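Local coordinates for Lmo1499 protein (Listeria monocytogenes, PDB 4IIW) that probably acts as a lytic endotransglycosylase that cleaves nascent peptidoglycan strands and so ends their elongation, at residues 223-228 / 245-250; 230-235 / 258-263. All coordinates share one frame; numbering follows the deposited sequence.

Interaction 1: 223-228 / 245-250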
loop_
_atom_site.group_PDB
_atom_site.type_symbol
_atom_site.label_atom_id
_atom_site.label_comp_id
_atom_site.label_asym_id
_atom_site.label_seq_id
_atom_site.Cartn_x
_atom_site.Cartn_y
_atom_site.Cartn_z
ATOM N N LEU B 223 3.176 40.099 48.422
ATOM C CA LEU B 223 3.083 39.153 47.320
ATOM C C LEU B 223 4.333 38.304 47.198
ATOM O O LEU B 223 4.269 37.186 46.685
ATOM C CB LEU B 223 2.770 39.869 46.000
ATOM C CG LEU B 223 1.408 40.576 46.009
ATOM C CD1 LEU B 223 1.221 41.386 44.739
ATOM C CD2 LEU B 223 0.307 39.552 46.174
ATOM N N THR B 224 5.466 38.806 47.686
ATOM C CA THR B 224 6.696 38.030 47.643
ATOM C C THR B 224 6.570 36.821 48.583
ATOM O O THR B 224 6.797 35.655 48.164
ATOM C CB THR B 224 7.896 38.887 47.998
ATOM O OG1 THR B 224 8.025 39.933 47.022
ATOM C CG2 THR B 224 9.165 38.050 48.012
HETATM N N MSE B 225 6.202 37.081 49.842
HETATM C CA MSE B 225 5.987 35.982 50.801
HETATM C C MSE B 225 4.972 35.026 50.315
HETATM O O MSE B 225 5.159 33.826 50.405
HETATM C CB MSE B 225 5.482 36.453 52.164
HETATM C CG MSE B 225 6.477 36.319 53.234
HETATM SE SE MSE B 225 7.002 34.475 53.597
HETATM C CE MSE B 225 8.306 35.055 54.906
ATOM N N SER B 226 3.859 35.561 49.853
ATOM C CA SER B 226 2.792 34.712 49.373
ATOM C C SER B 226 3.331 33.733 48.346
ATOM O O SER B 226 3.040 32.552 48.442
ATOM C CB SER B 226 1.654 35.545 48.784
ATOM O OG SER B 226 1.066 36.339 49.792
ATOM N N SER B 227 4.156 34.212 47.411
ATOM C CA SER B 227 4.668 33.351 46.340
ATOM C C SER B 227 5.614 32.245 46.808
ATOM O O SER B 227 5.523 31.105 46.322
ATOM C CB SER B 227 5.358 34.162 45.236
ATOM O OG SER B 227 6.511 34.791 45.732
ATOM N N ILE B 228 6.537 32.566 47.719
ATOM C CA ILE B 228 7.460 31.539 48.187
ATOM C C ILE B 228 6.673 30.508 48.992
ATOM O O ILE B 228 7.045 29.324 49.019
ATOM C CB ILE B 228 8.685 32.098 48.944
ATOM C CG1 ILE B 228 8.318 32.739 50.266
ATOM C CG2 ILE B 228 9.400 33.126 48.102
ATOM C CD1 ILE B 228 9.547 33.257 51.021
ATOM N N VAL B 245 7.746 29.420 59.502
ATOM C CA VAL B 245 9.147 29.052 59.365
ATOM C C VAL B 245 9.896 30.202 58.723
ATOM O O VAL B 245 10.908 30.670 59.247
ATOM C CB VAL B 245 9.350 27.821 58.490
ATOM C CG1 VAL B 245 10.801 27.708 58.085
ATOM C CG2 VAL B 245 8.886 26.571 59.207
ATOM N N PHE B 246 9.387 30.672 57.593
ATOM C CA PHE B 246 10.056 31.746 56.892
ATOM C C PHE B 246 10.196 32.984 57.758
ATOM O O PHE B 246 11.283 33.548 57.849
ATOM C CB PHE B 246 9.383 32.069 55.572
ATOM C CG PHE B 246 9.516 30.981 54.533
ATOM C CD1 PHE B 246 10.734 30.345 54.318
ATOM C CD2 PHE B 246 8.453 30.655 53.708
ATOM C CE1 PHE B 246 10.867 29.362 53.347
ATOM C CE2 PHE B 246 8.589 29.690 52.731
ATOM C CZ PHE B 246 9.806 29.040 52.556
ATOM N N TYR B 247 9.126 33.407 58.414
ATOM C CA TYR B 247 9.253 34.570 59.280
ATOM C C TYR B 247 10.308 34.309 60.372
ATOM O O TYR B 247 11.159 35.164 60.644
ATOM C CB TYR B 247 7.902 35.018 59.858
ATOM C CG TYR B 247 7.028 35.727 58.829
ATOM C CD1 TYR B 247 7.392 36.975 58.323
ATOM C CD2 TYR B 247 5.833 35.166 58.378
ATOM C CE1 TYR B 247 6.602 37.635 57.376
ATOM C CE2 TYR B 247 5.030 35.825 57.439
ATOM C CZ TYR B 247 5.426 37.055 56.943
ATOM O OH TYR B 247 4.650 37.715 56.010
ATOM N N ASN B 248 10.284 33.118 60.960
ATOM C CA ASN B 248 11.245 32.781 62.000
ATOM C C ASN B 248 12.661 32.927 61.488
ATOM O O ASN B 248 13.505 33.541 62.153
ATOM C CB ASN B 248 11.030 31.367 62.535
ATOM C CG ASN B 248 9.781 31.241 63.379
ATOM O OD1 ASN B 248 9.140 32.231 63.707
ATOM N ND2 ASN B 248 9.444 30.012 63.757
ATOM N N ARG B 249 12.924 32.383 60.302
ATOM C CA ARG B 249 14.266 32.472 59.711
ATOM C C ARG B 249 14.656 33.926 59.470
ATOM O O ARG B 249 15.792 34.359 59.740
ATOM C CB ARG B 249 14.343 31.702 58.391
ATOM C CG ARG B 249 14.238 30.202 58.556
ATOM C CD ARG B 249 14.771 29.464 57.340
ATOM N NE ARG B 249 14.957 28.041 57.621
ATOM C CZ ARG B 249 15.747 27.224 56.921
ATOM N NH1 ARG B 249 16.459 27.675 55.889
ATOM N NH2 ARG B 249 15.852 25.949 57.274
ATOM N N LEU B 250 13.685 34.671 58.970
ATOM C CA LEU B 250 13.869 36.056 58.636
ATOM C C LEU B 250 14.271 36.834 59.905
ATOM O O LEU B 250 15.268 37.569 59.898
ATOM C CB LEU B 250 12.564 36.562 58.022
ATOM C CG LEU B 250 12.587 37.550 56.871
ATOM C CD1 LEU B 250 13.554 37.090 55.807
ATOM C CD2 LEU B 250 11.167 37.676 56.298
#

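Interaction 2: 230-235 / 258-263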
loop_
_atom_site.group_PDB
_atom_site.type_symbol
_atom_site.label_atom_id
_atom_site.label_comp_id
_atom_site.label_asym_id
_atom_site.label_seq_id
_atom_site.Cartn_x
_atom_site.Cartn_y
_atom_site.Cartn_z
ATOM N N GLU B 230 3.432 29.783 48.297
ATOM C CA GLU B 230 2.682 29.055 47.257
ATOM C C GLU B 230 3.488 27.904 46.634
ATOM O O GLU B 230 3.029 26.770 46.625
ATOM C CB GLU B 230 2.220 29.995 46.142
ATOM C CG GLU B 230 1.286 29.344 45.101
ATOM C CD GLU B 230 -0.143 29.160 45.600
ATOM O OE1 GLU B 230 -0.559 29.922 46.492
ATOM O OE2 GLU B 230 -0.869 28.270 45.080
ATOM N N LYS B 231 4.690 28.194 46.139
ATOM C CA LYS B 231 5.509 27.170 45.490
ATOM C C LYS B 231 6.012 26.070 46.435
ATOM O O LYS B 231 6.440 25.023 45.964
ATOM C CB LYS B 231 6.710 27.787 44.753
ATOM C CG LYS B 231 6.379 28.791 43.651
ATOM C CD LYS B 231 5.396 28.259 42.620
ATOM C CE LYS B 231 5.885 27.006 41.890
ATOM N NZ LYS B 231 4.836 26.484 40.938
ATOM N N GLU B 232 5.964 26.292 47.748
ATOM C CA GLU B 232 6.433 25.278 48.719
ATOM C C GLU B 232 5.337 24.377 49.309
ATOM O O GLU B 232 5.639 23.438 50.031
ATOM C CB GLU B 232 7.212 25.943 49.870
ATOM C CG GLU B 232 8.648 26.372 49.534
ATOM C CD GLU B 232 9.641 25.204 49.463
ATOM O OE1 GLU B 232 9.237 24.081 49.084
ATOM O OE2 GLU B 232 10.839 25.414 49.778
ATOM N N ALA B 233 4.078 24.642 48.996
ATOM C CA ALA B 233 2.997 23.868 49.575
ATOM C C ALA B 233 2.395 22.886 48.601
ATOM O O ALA B 233 2.066 23.248 47.473
ATOM C CB ALA B 233 1.908 24.802 50.078
ATOM N N THR B 234 2.264 21.636 49.031
ATOM C CA THR B 234 1.544 20.663 48.240
ATOM C C THR B 234 0.084 21.068 48.510
ATOM O O THR B 234 -0.156 22.065 49.210
ATOM C CB THR B 234 1.870 19.196 48.628
ATOM O OG1 THR B 234 1.512 18.948 49.996
ATOM C CG2 THR B 234 3.363 18.907 48.431
ATOM N N GLU B 235 -0.891 20.324 47.998
ATOM C CA GLU B 235 -2.299 20.753 48.144
ATOM C C GLU B 235 -2.697 21.038 49.612
ATOM O O GLU B 235 -2.815 22.203 50.030
ATOM C CB GLU B 235 -3.327 19.744 47.531
ATOM C CG GLU B 235 -2.913 18.924 46.275
ATOM C CD GLU B 235 -2.351 17.519 46.606
ATOM O OE1 GLU B 235 -1.991 16.779 45.663
ATOM O OE2 GLU B 235 -2.295 17.143 47.800
ATOM N N THR B 258 14.976 28.441 49.911
ATOM C CA THR B 258 13.813 27.820 49.299
ATOM C C THR B 258 14.102 27.567 47.806
ATOM O O THR B 258 14.383 28.508 47.051
ATOM C CB THR B 258 12.526 28.676 49.533
ATOM O OG1 THR B 258 11.374 27.980 49.044
ATOM C CG2 THR B 258 12.621 30.026 48.873
ATOM N N ASP B 259 14.041 26.286 47.406
ATOM C CA ASP B 259 14.352 25.831 46.027
ATOM C C ASP B 259 13.623 26.554 44.922
ATOM O O ASP B 259 14.238 26.938 43.927
ATOM C CB ASP B 259 14.097 24.317 45.857
ATOM C CG ASP B 259 15.115 23.459 46.584
ATOM O OD1 ASP B 259 15.966 24.017 47.313
ATOM O OD2 ASP B 259 15.061 22.220 46.430
ATOM N N PRO B 260 12.301 26.723 45.068
ATOM C CA PRO B 260 11.573 27.422 44.031
ATOM C C PRO B 260 12.191 28.763 43.642
ATOM O O PRO B 260 12.070 29.167 42.474
ATOM C CB PRO B 260 10.194 27.620 44.658
ATOM C CG PRO B 260 10.009 26.447 45.510
ATOM C CD PRO B 260 11.387 26.174 46.092
ATOM N N THR B 261 12.831 29.455 44.592
ATOM C CA THR B 261 13.443 30.743 44.266
ATOM C C THR B 261 14.682 30.508 43.421
ATOM O O THR B 261 15.004 31.318 42.554
ATOM C CB THR B 261 13.770 31.629 45.510
ATOM O OG1 THR B 261 14.793 31.028 46.318
ATOM C CG2 THR B 261 12.504 31.889 46.335
ATOM N N VAL B 262 15.376 29.397 43.670
ATOM C CA VAL B 262 16.542 29.043 42.866
ATOM C C VAL B 262 16.093 28.720 41.426
ATOM O O VAL B 262 16.682 29.203 40.454
ATOM C CB VAL B 262 17.316 27.856 43.471
ATOM C CG1 VAL B 262 18.358 27.332 42.481
ATOM C CG2 VAL B 262 17.955 28.265 44.779
ATOM N N LEU B 263 15.042 27.916 41.296
ATOM C CA LEU B 263 14.522 27.559 39.982
ATOM C C LEU B 263 14.058 28.809 39.237
ATOM O O LEU B 263 14.306 28.952 38.040
ATOM C CB LEU B 263 13.370 26.546 40.092
ATOM C CG LEU B 263 13.693 25.160 40.667
ATOM C CD1 LEU B 263 12.431 24.324 40.745
ATOM C CD2 LEU B 263 14.778 24.432 39.857
#

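Interaction 1: 223-228 / 245-250
Met225, a selenomethionine in this structure, reaches from helix 219-232 toward Phe246 and Tyr247 on helix 239-251. The short helical segments cross at 122°, with their axes 11.8 Å apart at closest approach. That spacing is filled by side chains.

Met225 can be followed outward from its backbone. Its CB lies 4.1 Å from Tyr247 OH. The next atom, CG, comes closer to Tyr247 OH, at 3.6 Å, and also touches CZ of that ring. The chain then bends at chi2 (-63°), and SE enters the region between the two aromatic side chains. SE stands above the face of the Tyr247 ring, 4.8 Å from its centroid. It meets the Phe246 ring obliquely, 5.2 Å from that centroid. Both are Met-aromatic contacts. At the tip, the methyl CE sits over the middle of the Tyr247 ring, 3.9 Å from the centroid and only 7° off the normal. This is a CH-pi contact. CE also packs against CB of Phe246, and it is 4.1 Å from Leu250 CD2, one turn beyond Phe246.

Ile228 adds a second apolar layer. Its CD1 lies over one face of the Phe246 ring, 4.1 Å from the centroid and displaced toward the rim. CG1 follows along the same ring near CD2 and CE2.

The hydroxyl of Tyr247 is hydrogen-bonded to the carbonyl oxygen of Ala308, on helix 302-309. Met225 also touches Ala308, so a third helix borders the contact.

Between the two segments, the contact is made by dispersion, CH-pi and selenium-aromatic interactions. The phenol oxygen finds its polar partner on helix 302-309, while a face of the same ring packs against the methyl of Met225.

Interaction 2: 230-235 / 258-263
Lys231 and Pro260 bring the two backbones closest, with their CA atoms 6.2 Å apart, where segment 230-235 faces segment 258-263. CB of Lys231 lies 3.5 Å from CB of Pro260 and also touches CG of the proline ring. The lysine chain bends twice beyond CB, and NZ is hydrogen-bonded to the carbonyl oxygen of Gly116.

Glu232 bends at chi2 (-75°) and turns its carboxylate toward Thr258. Thr258 OG1 donates a hydrogen bond of 2.7 Å to Glu232 OE2. It arrives on the anti side of that oxygen, 32° out of the carboxylate plane. CD of Pro260 lies 3.8 Å from the same OE2, an apolar neighbour to the bonded oxygen.

Thr258 is itself held in place. Its carbonyl oxygen accepts from both N and OG1 of Thr261, and its N is bonded to Thr286 OG1. Thr258 probably helps to orient the Glu232 carboxylate. Glu232 is predicted to be important for catalytic activity. The Thr258-Glu232 pair probably forms part of the active site of this MltG-family protein.

From the N terminus, the first partner of both contacts comes from helix 219-232 or runs on from it: 223-228 for interaction 1, then 230-235 for interaction 2. The chain turns into helix 239-251, where 245-250 closes interaction 1 across 16 intervening residues. It then runs on to 258-263, which closes interaction 2 across 22. The segments alternate, so the two loops cross. Together they tie three successive helices, 219-232, 239-251 and 259-265, into one cluster. The contacts also touch directly. CZ of Phe246 packs against Thr258 OG1 and Glu232 CG, while Ile228 meets Thr261. The apolar contact of interaction 1 therefore adjoins Glu232, predicted to be important for activity.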